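Local coordinates for 462aa long hypothetical selenium-binding protein (Sulfolobus tokodaii, PDB 2ECE) that is of unknown function but belongs to the selenium-binding protein family, folds as a beta propeller and may bind selenium, at residues S105-I110 against V125-E130; A149-A154 against Y191-N196; V323-I328 against P383-I388; D331-Y336 against Q347-N352. All coordinates share one frame; numbering follows the deposited sequence.

Contact 1. Residues S105-I110 against V125-E130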
# COMPACT_ATOMS: atom_id res chain seq x y z
N SER A 105 -5.56 16.06 1.95
CA SER A 105 -6.59 16.91 1.35
C SER A 105 -7.96 16.31 1.06
O SER A 105 -8.95 17.04 1.04
CB SER A 105 -6.06 17.51 0.05
OG SER A 105 -5.94 16.49 -0.93
N SER A 106 -8.02 15.01 0.80
CA SER A 106 -9.27 14.34 0.47
C SER A 106 -9.64 14.64 -0.99
O SER A 106 -10.73 14.30 -1.45
CB SER A 106 -10.41 14.79 1.38
OG SER A 106 -10.16 14.41 2.73
N ARG A 107 -8.73 15.28 -1.71
CA ARG A 107 -8.97 15.60 -3.11
C ARG A 107 -8.70 14.35 -3.94
O ARG A 107 -7.93 13.48 -3.53
CB ARG A 107 -8.03 16.74 -3.54
CG ARG A 107 -8.06 17.09 -5.02
CD ARG A 107 -7.24 18.36 -5.31
NE ARG A 107 -7.77 19.54 -4.63
CZ ARG A 107 -7.21 20.13 -3.57
NH1 ARG A 107 -6.08 19.65 -3.06
NH2 ARG A 107 -7.76 21.21 -3.04
N ILE A 108 -9.35 14.23 -5.10
CA ILE A 108 -9.12 13.07 -5.97
C ILE A 108 -8.79 13.55 -7.38
O ILE A 108 -9.55 14.32 -7.98
CB ILE A 108 -10.35 12.14 -6.09
CG1 ILE A 108 -10.76 11.63 -4.71
CG2 ILE A 108 -10.01 10.94 -6.99
CD1 ILE A 108 -12.05 10.82 -4.74
N TYR A 109 -7.65 13.11 -7.90
CA TYR A 109 -7.27 13.47 -9.26
C TYR A 109 -7.54 12.26 -10.15
O TYR A 109 -7.35 11.11 -9.73
CB TYR A 109 -5.78 13.82 -9.34
CG TYR A 109 -5.36 14.98 -8.47
CD1 TYR A 109 -4.83 14.77 -7.20
CD2 TYR A 109 -5.47 16.29 -8.93
CE1 TYR A 109 -4.41 15.84 -6.41
CE2 TYR A 109 -5.06 17.36 -8.15
CZ TYR A 109 -4.52 17.13 -6.90
OH TYR A 109 -4.10 18.20 -6.13
N ILE A 110 -7.99 12.53 -11.37
CA ILE A 110 -8.25 11.48 -12.35
C ILE A 110 -7.20 11.79 -13.41
O ILE A 110 -7.30 12.82 -14.10
CB ILE A 110 -9.66 11.59 -12.96
CG1 ILE A 110 -10.71 11.67 -11.85
CG2 ILE A 110 -9.93 10.38 -13.84
CD1 ILE A 110 -10.74 10.48 -10.91
N VAL A 125 -10.69 16.74 -11.61
CA VAL A 125 -10.39 16.87 -10.19
C VAL A 125 -11.68 16.87 -9.39
O VAL A 125 -12.62 17.59 -9.73
CB VAL A 125 -9.64 18.18 -9.87
CG1 VAL A 125 -9.41 18.30 -8.37
CG2 VAL A 125 -8.31 18.23 -10.61
N ILE A 126 -11.73 16.04 -8.36
CA ILE A 126 -12.89 15.99 -7.48
C ILE A 126 -12.38 16.71 -6.25
O ILE A 126 -11.53 16.19 -5.53
CB ILE A 126 -13.27 14.55 -7.11
CG1 ILE A 126 -13.52 13.74 -8.38
CG2 ILE A 126 -14.52 14.55 -6.24
CD1 ILE A 126 -13.70 12.27 -8.12
N GLU A 127 -12.88 17.92 -6.01
CA GLU A 127 -12.43 18.72 -4.88
C GLU A 127 -12.80 18.10 -3.53
O GLU A 127 -13.80 17.38 -3.41
CB GLU A 127 -12.99 20.14 -4.98
CG GLU A 127 -12.47 20.95 -6.18
CD GLU A 127 -10.97 21.20 -6.14
OE1 GLU A 127 -10.36 21.10 -5.05
OE2 GLU A 127 -10.38 21.52 -7.20
N PRO A 128 -11.99 18.37 -2.50
CA PRO A 128 -12.17 17.88 -1.13
C PRO A 128 -13.57 18.05 -0.56
O PRO A 128 -14.10 17.16 0.10
CB PRO A 128 -11.13 18.68 -0.35
CG PRO A 128 -10.03 18.82 -1.35
CD PRO A 128 -10.79 19.22 -2.59
N GLU A 129 -14.18 19.21 -0.80
CA GLU A 129 -15.51 19.45 -0.26
C GLU A 129 -16.61 18.64 -0.92
O GLU A 129 -17.63 18.35 -0.30
CB GLU A 129 -15.79 20.95 -0.28
CG GLU A 129 -14.73 21.69 0.52
CD GLU A 129 -14.44 20.97 1.85
OE1 GLU A 129 -13.36 21.14 2.47
OE2 GLU A 129 -15.33 20.21 2.28
N GLU A 130 -16.40 18.25 -2.18
CA GLU A 130 -17.39 17.43 -2.87
C GLU A 130 -17.26 16.02 -2.32
O GLU A 130 -18.25 15.31 -2.14
CB GLU A 130 -17.15 17.41 -4.38
CG GLU A 130 -18.17 16.58 -5.15
CD GLU A 130 -19.56 17.23 -5.22
OE1 GLU A 130 -20.48 16.63 -5.82
OE2 GLU A 130 -19.72 18.35 -4.67

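Contact 2. Residues A149-A154 against Y191-N196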
# COMPACT_ATOMS: atom_id res chain seq x y z
N ALA A 149 -17.56 -0.66 -9.41
CA ALA A 149 -17.20 0.74 -9.15
C ALA A 149 -15.77 0.86 -8.66
O ALA A 149 -15.04 -0.12 -8.60
CB ALA A 149 -18.16 1.34 -8.12
N ILE A 150 -15.36 2.09 -8.33
CA ILE A 150 -14.02 2.34 -7.83
C ILE A 150 -14.20 2.56 -6.33
O ILE A 150 -15.03 3.37 -5.92
CB ILE A 150 -13.41 3.60 -8.48
CG1 ILE A 150 -13.27 3.39 -9.99
CG2 ILE A 150 -12.04 3.89 -7.86
CD1 ILE A 150 -12.98 4.67 -10.73
N TYR A 151 -13.44 1.83 -5.52
CA TYR A 151 -13.55 1.93 -4.07
C TYR A 151 -12.33 2.61 -3.46
O TYR A 151 -11.19 2.31 -3.84
CB TYR A 151 -13.68 0.53 -3.46
CG TYR A 151 -14.94 -0.23 -3.84
CD1 TYR A 151 -15.21 -0.56 -5.17
CD2 TYR A 151 -15.84 -0.64 -2.86
CE1 TYR A 151 -16.35 -1.29 -5.51
CE2 TYR A 151 -16.98 -1.37 -3.19
CZ TYR A 151 -17.23 -1.69 -4.51
OH TYR A 151 -18.36 -2.42 -4.83
N ILE A 152 -12.57 3.50 -2.50
CA ILE A 152 -11.49 4.23 -1.85
C ILE A 152 -11.72 4.29 -0.35
O ILE A 152 -12.79 4.68 0.09
CB ILE A 152 -11.40 5.69 -2.38
CG1 ILE A 152 -11.30 5.68 -3.91
CG2 ILE A 152 -10.20 6.39 -1.77
CD1 ILE A 152 -11.33 7.05 -4.54
N SER A 153 -10.72 3.90 0.43
CA SER A 153 -10.87 3.94 1.88
C SER A 153 -10.52 5.33 2.41
O SER A 153 -9.80 6.09 1.76
CB SER A 153 -9.97 2.89 2.53
OG SER A 153 -8.60 3.19 2.32
N ALA A 154 -11.05 5.66 3.58
CA ALA A 154 -10.80 6.96 4.20
C ALA A 154 -10.59 6.78 5.70
O ALA A 154 -11.28 5.98 6.34
CB ALA A 154 -11.98 7.91 3.93
N TYR A 191 -8.31 1.84 7.41
CA TYR A 191 -6.99 2.07 6.83
C TYR A 191 -6.92 1.48 5.42
O TYR A 191 -7.03 2.21 4.43
CB TYR A 191 -5.90 1.40 7.67
CG TYR A 191 -4.51 1.64 7.13
CD1 TYR A 191 -3.81 0.66 6.41
CD2 TYR A 191 -3.91 2.89 7.29
CE1 TYR A 191 -2.54 0.94 5.85
CE2 TYR A 191 -2.66 3.18 6.74
CZ TYR A 191 -1.99 2.20 6.03
OH TYR A 191 -0.76 2.51 5.50
N ASP A 192 -6.94 0.16 5.35
CA ASP A 192 -6.84 -0.51 4.05
C ASP A 192 -8.02 -1.46 3.90
O ASP A 192 -8.80 -1.64 4.82
CB ASP A 192 -5.50 -1.29 3.94
CG ASP A 192 -5.28 -1.87 2.55
OD1 ASP A 192 -5.57 -1.16 1.56
OD2 ASP A 192 -4.80 -3.02 2.45
N PHE A 193 -8.15 -2.04 2.71
CA PHE A 193 -9.22 -2.98 2.45
C PHE A 193 -8.94 -3.68 1.14
O PHE A 193 -8.17 -3.20 0.32
CB PHE A 193 -10.58 -2.26 2.30
CG PHE A 193 -10.76 -1.55 0.97
CD1 PHE A 193 -10.20 -0.30 0.73
CD2 PHE A 193 -11.48 -2.16 -0.06
CE1 PHE A 193 -10.36 0.34 -0.51
CE2 PHE A 193 -11.64 -1.53 -1.31
CZ PHE A 193 -11.08 -0.28 -1.53
N TRP A 194 -9.55 -4.84 0.98
CA TRP A 194 -9.47 -5.57 -0.27
C TRP A 194 -10.58 -6.61 -0.27
O TRP A 194 -11.49 -6.55 0.56
CB TRP A 194 -8.10 -6.21 -0.53
CG TRP A 194 -7.83 -6.20 -2.03
CD1 TRP A 194 -8.77 -6.01 -3.01
CD2 TRP A 194 -6.57 -6.36 -2.71
NE1 TRP A 194 -8.18 -6.04 -4.25
CE2 TRP A 194 -6.84 -6.26 -4.10
CE3 TRP A 194 -5.26 -6.59 -2.29
CZ2 TRP A 194 -5.84 -6.37 -5.07
CZ3 TRP A 194 -4.25 -6.70 -3.26
CH2 TRP A 194 -4.55 -6.59 -4.64
N TRP A 195 -10.52 -7.58 -1.18
CA TRP A 195 -11.61 -8.53 -1.25
C TRP A 195 -11.27 -9.82 -1.97
O TRP A 195 -10.18 -9.99 -2.52
CB TRP A 195 -12.78 -7.84 -1.98
CG TRP A 195 -12.34 -7.12 -3.28
CD1 TRP A 195 -11.52 -7.61 -4.25
CD2 TRP A 195 -12.72 -5.79 -3.71
NE1 TRP A 195 -11.35 -6.68 -5.26
CE2 TRP A 195 -12.07 -5.56 -4.95
CE3 TRP A 195 -13.52 -4.77 -3.18
CZ2 TRP A 195 -12.21 -4.36 -5.67
CZ3 TRP A 195 -13.67 -3.57 -3.90
CH2 TRP A 195 -13.01 -3.38 -5.13
N ASN A 196 -12.22 -10.74 -1.93
CA ASN A 196 -12.16 -12.00 -2.65
C ASN A 196 -13.50 -11.84 -3.36
O ASN A 196 -14.56 -12.05 -2.77
CB ASN A 196 -12.21 -13.21 -1.72
CG ASN A 196 -12.19 -14.52 -2.50
OD1 ASN A 196 -13.03 -14.73 -3.37
ND2 ASN A 196 -11.24 -15.39 -2.19

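Contact 3. Residues V323-I328 against P383-I388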
# COMPACT_ATOMS: atom_id res chain seq x y z
N VAL A 323 7.27 -3.16 10.55
CA VAL A 323 6.86 -3.73 9.26
C VAL A 323 5.62 -2.96 8.86
O VAL A 323 4.55 -3.14 9.45
CB VAL A 323 6.53 -5.23 9.40
CG1 VAL A 323 5.97 -5.77 8.09
CG2 VAL A 323 7.81 -6.00 9.78
N THR A 324 5.76 -2.08 7.87
CA THR A 324 4.66 -1.24 7.41
C THR A 324 3.95 -1.67 6.12
O THR A 324 2.82 -1.25 5.87
CB THR A 324 5.13 0.21 7.22
OG1 THR A 324 6.28 0.23 6.37
CG2 THR A 324 5.50 0.83 8.57
N ASP A 325 4.61 -2.47 5.29
CA ASP A 325 3.99 -2.94 4.05
C ASP A 325 4.29 -4.41 3.76
O ASP A 325 5.33 -4.93 4.18
CB ASP A 325 4.43 -2.08 2.86
CG ASP A 325 3.60 -2.35 1.60
OD1 ASP A 325 2.37 -2.41 1.72
OD2 ASP A 325 4.17 -2.49 0.50
N ILE A 326 3.37 -5.06 3.05
CA ILE A 326 3.53 -6.45 2.64
C ILE A 326 2.96 -6.58 1.24
O ILE A 326 2.10 -5.78 0.83
CB ILE A 326 2.78 -7.44 3.57
CG1 ILE A 326 1.31 -7.04 3.69
CG2 ILE A 326 3.45 -7.51 4.92
CD1 ILE A 326 0.41 -8.13 4.29
N ASP A 327 3.44 -7.57 0.49
CA ASP A 327 2.96 -7.78 -0.86
C ASP A 327 3.26 -9.23 -1.24
O ASP A 327 4.30 -9.76 -0.88
CB ASP A 327 3.67 -6.81 -1.81
CG ASP A 327 2.82 -6.44 -3.01
OD1 ASP A 327 1.59 -6.64 -2.97
OD2 ASP A 327 3.39 -5.91 -4.00
N ILE A 328 2.33 -9.86 -1.95
CA ILE A 328 2.47 -11.26 -2.35
C ILE A 328 2.67 -11.41 -3.86
O ILE A 328 1.99 -10.74 -4.65
CB ILE A 328 1.21 -12.06 -1.95
CG1 ILE A 328 0.92 -11.88 -0.46
CG2 ILE A 328 1.38 -13.53 -2.30
CD1 ILE A 328 -0.42 -12.44 -0.03
N PRO A 383 13.17 0.83 3.76
CA PRO A 383 12.14 0.29 2.86
C PRO A 383 10.75 0.49 3.47
O PRO A 383 10.58 0.35 4.68
CB PRO A 383 12.49 -1.19 2.76
CG PRO A 383 13.98 -1.20 2.97
CD PRO A 383 14.15 -0.22 4.11
N GLN A 384 9.82 0.96 2.66
CA GLN A 384 8.45 1.14 3.13
C GLN A 384 7.51 0.43 2.14
O GLN A 384 7.24 -0.77 2.27
CB GLN A 384 8.14 2.63 3.24
CG GLN A 384 7.07 3.00 4.25
CD GLN A 384 5.70 2.47 3.86
OE1 GLN A 384 5.36 1.32 4.14
NE2 GLN A 384 4.91 3.31 3.20
N MET A 385 7.04 1.15 1.13
CA MET A 385 6.16 0.55 0.15
C MET A 385 6.94 -0.36 -0.79
O MET A 385 8.09 -0.08 -1.13
CB MET A 385 5.43 1.61 -0.69
CG MET A 385 4.26 2.27 0.02
SD MET A 385 3.17 1.11 0.87
CE MET A 385 2.33 0.30 -0.51
N LEU A 386 6.30 -1.45 -1.19
CA LEU A 386 6.90 -2.42 -2.10
C LEU A 386 5.92 -2.70 -3.22
O LEU A 386 4.70 -2.53 -3.06
CB LEU A 386 7.15 -3.75 -1.38
CG LEU A 386 7.95 -3.82 -0.08
CD1 LEU A 386 7.83 -5.21 0.54
CD2 LEU A 386 9.41 -3.49 -0.38
N GLU A 387 6.44 -3.13 -4.36
CA GLU A 387 5.56 -3.53 -5.46
C GLU A 387 6.30 -4.57 -6.27
O GLU A 387 7.51 -4.46 -6.49
CB GLU A 387 5.15 -2.35 -6.33
CG GLU A 387 3.94 -2.72 -7.17
CD GLU A 387 2.92 -3.52 -6.37
OE1 GLU A 387 2.15 -2.90 -5.61
OE2 GLU A 387 2.92 -4.77 -6.47
N ILE A 388 5.58 -5.60 -6.71
CA ILE A 388 6.19 -6.70 -7.44
C ILE A 388 5.68 -6.82 -8.87
O ILE A 388 4.48 -6.68 -9.13
CB ILE A 388 5.89 -8.04 -6.75
CG1 ILE A 388 6.04 -7.91 -5.24
CG2 ILE A 388 6.82 -9.12 -7.29
CD1 ILE A 388 5.34 -9.01 -4.44
O HOH W 1 2.55 -3.21 -1.58

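Contact 4. Residues D331-Y336 against Q347-N352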
# COMPACT_ATOMS: atom_id res chain seq x y z
N ASP A 331 1.99 -15.80 -8.00
CA ASP A 331 1.87 -17.25 -7.87
C ASP A 331 1.57 -17.64 -6.42
O ASP A 331 1.50 -18.81 -6.09
CB ASP A 331 3.16 -17.94 -8.33
CG ASP A 331 4.39 -17.37 -7.65
OD1 ASP A 331 4.23 -16.68 -6.62
OD2 ASP A 331 5.51 -17.62 -8.14
N ASP A 332 1.41 -16.63 -5.57
CA ASP A 332 1.12 -16.86 -4.16
C ASP A 332 2.21 -17.64 -3.46
O ASP A 332 1.99 -18.22 -2.39
CB ASP A 332 -0.22 -17.60 -3.99
CG ASP A 332 -1.42 -16.72 -4.31
OD1 ASP A 332 -1.34 -15.50 -4.09
OD2 ASP A 332 -2.45 -17.26 -4.77
N LYS A 333 3.41 -17.65 -4.03
CA LYS A 333 4.52 -18.39 -3.44
C LYS A 333 5.35 -17.58 -2.45
O LYS A 333 5.87 -18.13 -1.47
CB LYS A 333 5.43 -18.94 -4.55
CG LYS A 333 6.50 -19.90 -4.08
CD LYS A 333 7.39 -20.36 -5.23
CE LYS A 333 8.39 -21.41 -4.76
NZ LYS A 333 9.33 -21.83 -5.85
N PHE A 334 5.47 -16.28 -2.68
CA PHE A 334 6.28 -15.44 -1.80
C PHE A 334 5.56 -14.25 -1.15
O PHE A 334 4.69 -13.63 -1.76
CB PHE A 334 7.51 -14.93 -2.56
CG PHE A 334 8.47 -16.03 -2.95
CD1 PHE A 334 9.23 -16.68 -1.98
CD2 PHE A 334 8.61 -16.42 -4.28
CE1 PHE A 334 10.11 -17.71 -2.33
CE2 PHE A 334 9.49 -17.45 -4.64
CZ PHE A 334 10.24 -18.09 -3.66
N LEU A 335 5.95 -13.97 0.09
CA LEU A 335 5.39 -12.87 0.87
C LEU A 335 6.58 -11.94 1.12
O LEU A 335 7.60 -12.37 1.64
CB LEU A 335 4.84 -13.42 2.20
CG LEU A 335 3.70 -12.77 2.99
CD1 LEU A 335 4.05 -12.82 4.47
CD2 LEU A 335 3.47 -11.34 2.54
N TYR A 336 6.47 -10.68 0.70
CA TYR A 336 7.57 -9.74 0.91
C TYR A 336 7.17 -8.74 1.98
O TYR A 336 6.03 -8.29 2.00
CB TYR A 336 7.92 -9.01 -0.38
CG TYR A 336 8.46 -9.92 -1.47
CD1 TYR A 336 7.59 -10.62 -2.30
CD2 TYR A 336 9.83 -10.10 -1.63
CE1 TYR A 336 8.08 -11.49 -3.28
CE2 TYR A 336 10.34 -10.97 -2.60
CZ TYR A 336 9.46 -11.66 -3.42
OH TYR A 336 9.96 -12.53 -4.37
N GLN A 347 11.88 -11.74 2.03
CA GLN A 347 11.09 -12.59 1.15
C GLN A 347 10.79 -13.87 1.93
O GLN A 347 11.71 -14.55 2.38
CB GLN A 347 11.86 -12.94 -0.12
CG GLN A 347 11.17 -13.98 -0.99
CD GLN A 347 12.09 -14.58 -2.04
OE1 GLN A 347 11.87 -14.42 -3.24
NE2 GLN A 347 13.12 -15.27 -1.58
N TYR A 348 9.51 -14.18 2.10
CA TYR A 348 9.13 -15.39 2.81
C TYR A 348 8.42 -16.35 1.87
O TYR A 348 7.48 -15.97 1.17
CB TYR A 348 8.19 -15.08 3.98
CG TYR A 348 8.84 -14.46 5.18
CD1 TYR A 348 9.13 -13.09 5.22
CD2 TYR A 348 9.17 -15.23 6.30
CE1 TYR A 348 9.73 -12.51 6.34
CE2 TYR A 348 9.77 -14.67 7.42
CZ TYR A 348 10.04 -13.30 7.44
OH TYR A 348 10.63 -12.74 8.55
N ASP A 349 8.89 -17.59 1.84
CA ASP A 349 8.27 -18.61 1.00
C ASP A 349 7.00 -18.99 1.74
O ASP A 349 7.06 -19.43 2.89
CB ASP A 349 9.21 -19.82 0.87
CG ASP A 349 8.59 -20.96 0.09
OD1 ASP A 349 9.30 -21.54 -0.77
OD2 ASP A 349 7.42 -21.30 0.34
N ILE A 350 5.85 -18.80 1.11
CA ILE A 350 4.60 -19.15 1.77
C ILE A 350 3.89 -20.33 1.11
O ILE A 350 2.66 -20.40 1.10
CB ILE A 350 3.62 -17.95 1.86
CG1 ILE A 350 3.48 -17.28 0.49
CG2 ILE A 350 4.12 -16.96 2.89
CD1 ILE A 350 2.47 -16.14 0.49
N SER A 351 4.68 -21.26 0.56
CA SER A 351 4.12 -22.46 -0.07
C SER A 351 3.12 -23.03 0.93
O SER A 351 2.08 -23.57 0.56
CB SER A 351 5.23 -23.47 -0.35
OG SER A 351 6.17 -22.94 -1.27
N ASN A 352 3.47 -22.91 2.21
CA ASN A 352 2.59 -23.32 3.29
C ASN A 352 2.39 -22.00 4.01
O ASN A 352 3.25 -21.57 4.78
CB ASN A 352 3.26 -24.33 4.21
CG ASN A 352 2.40 -24.66 5.42
OD1 ASN A 352 1.30 -24.13 5.58
ND2 ASN A 352 2.89 -25.55 6.27
O HOH W 2 0.57 -19.40 -0.50

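Contact 1. Residues S105-I110 against V125-E130
Strands 108-112 and 121-126 form the outer hairpin of a four-stranded antiparallel propeller blade, and the contact lies where the second strand gives way to helix 128-135. I108 and I126 are a hydrogen-bonded pair: I126 N donates to I108 O at 2.8 Å, almost straight at 175°, and I108 N returns the bond to I126 O. The closely packed part is the sheet face bearing these two buried isoleucines. Both hold CG1 anti to the carbonyl carbon, so the chains run side by side and I108 CB comes 3.9 Å from I126 CB. V131 of the helix and I99 of strand 97-101 pack onto the same face. The solvent side is formed by V125, E127 and P128, all partly exposed. V125 CG2 touches Y109 CD2 at 3.8 Å, while CG1 rests obliquely on the aliphatic part of R107. Leaving the backbone with CG anti to N (chi1 174°) and bending at chi3, R107 presents its guanidinium side-on to E127. NE and NH2 both donate to E127 OE1, a salt bridge with NE 3.1 Å from OE1. Guanidinium and carboxylate planes are 69° apart. P128 CG sits over one guanidinium face, and P128 CB meets S105 O at 3.1 Å; the buried S106 O has no partner in the model. R107 N closes an ST turn on S105 OG, which also bonds D71. R107 NH1 forms a salt bridge with D71, whose other carboxylate oxygen meets Y109 OH. The arginine charge is thus shared between E127 and D71, which probably favours the ionised form of both acids.

Contact 2. Residues A149-A154 against Y191-N196
Strands 150-154 and 193-196 approach to 8.6 Å between axes and run 139° apart, too distant for main-chain pairing; the nearest CA atoms, of S153 and D192, are 6.4 Å from each other. Side chains therefore span the gap, Y151 and S153 facing F193 and W195. The one hydrogen bond runs from S153 OG to Y191 O at 2.8 Å, the donor standing 30° above the carbonyl plane; the same hydroxyl also bonds T142 N. The two strands belong to consecutive blades of the beta propeller, the second strand of one blade meeting the first strand of the next, so these side chains form part of an interblade seam. F193 occupies its middle, with CG in the crowded position between backbone N and carbonyl carbon. Its CZ presses on Y151 CB at 3.3 Å, and its CD1 lies 3.7 Å from S153 CB. W195 and Y151 make a T-shaped pair with planes at 82°. The indole supplies the edge: W195 CZ3 stands 3.5 Å above the Y151 ring, over its centre. W194 CD1 lies over the rim of one face of the W195 ring, whose NE1 bonds S458 OG, while D148 binds Y151 OH.

Contact 3. Residues V323-I328 against P383-I388
D325 links the segments through its carboxylate, which reaches the facing backbone. CG stands anti to the backbone N (chi1 -169°), and L386 N donates to D325 OD2 at 2.9 Å, using the anti lone pair of that oxygen. A water donates to D325 OD2 at 2.7 Å and also to L386 O, so D325 OD2 receives two hydrogen bonds and the water bridges the two segments. M385, bent at chi2 and chi3, curls its tip across the same carboxylate, with CE 3.5 Å from OD2 of D325. At one end T324 OG1 donates to Q384 OE1 at 2.6 Å, from above the amide carbonyl plane. At the other end D327 OD2 and E387 OE2 lie 2.8 Å apart, two acceptors with carboxylate planes 82° to each other. Such closeness of buried like charges would probably raise the pKa of one acid. I388 N steadies E387 OE2 from within its own segment at 2.8 Å, and I388 CD1 packs against the backbone of I328.

In the next shell, R257 forms a salt bridge with D325 OD1 and a long, weak ion pair with D327 OD1, which would partly offset the negative charge. S455 bonds E387 OE1. The strands themselves, 326-328 and 386-388, run nearly parallel, 6° apart with axes 6.9 Å distant, and no backbone-to-backbone hydrogen bond joins them; side chains and a water do so instead. Each is the first strand of its four-stranded blade, and the blades are consecutive. First strands running the same way around the central axis are characteristic of a beta propeller.

Contact 4. Residues D331-Y336 against Q347-N352
With CG anti to the backbone N (chi1 172°) and the chain extended beyond it, Q347 carries its terminal amide over one face of F334, whose chi1 of -66° sets the ring to receive it. Ring and amide planes are 16° apart, stacked, and Q347 CD lies 3.5 Å from F334 CD1. On the opposite face of that ring K333 CG sits 3.9 Å above the plane, so the phenyl group is sandwiched; K333 NZ hydrogen-bonds P425 O. Y336 lies alongside Q347, its CE2 3.5 Å from Q347 CG. F334, Y336 and Q347 share one face of a beta hairpin, strands 334-339 and 344-349, the middle strands of a propeller blade. Within these segments L335 and Y348 form a hydrogen-bonded pair: L335 N donates to Y348 O at 2.7 Å, and Y348 N answers to L335 O. Their side chains point to the other face, where I298 packs against both. Just past the last bridge, I350 N donates to K333 O at 2.7 Å, and I350 CG2 meets L335 CB at 3.7 Å. At the strand end D349, paired with F334, turns OD2 to S351 N at 2.7 Å, an Asx turn, and to S351 OG.

Contacts 1 and 2 follow each other along the chain and both precede the other two; contact 4 falls between the two segments of contact 3. Contact 1 and contact 4 each hold a hairpin inside one blade, towards the periphery, with centres about 37 Å apart on opposite sides of the chain's centre. Contacts 2 and 3 instead join consecutive blades nearer the middle, their centres about 17 Å apart. Neighbouring pairs interlock: I108 CD1 packs on I152 CD1 at 3.8 Å between contacts 1 and 2, and strands 326-328 and 334-339 adjoin in one sheet between contacts 3 and 4. Blade-internal pairing and interblade packing thus together build the propeller ring.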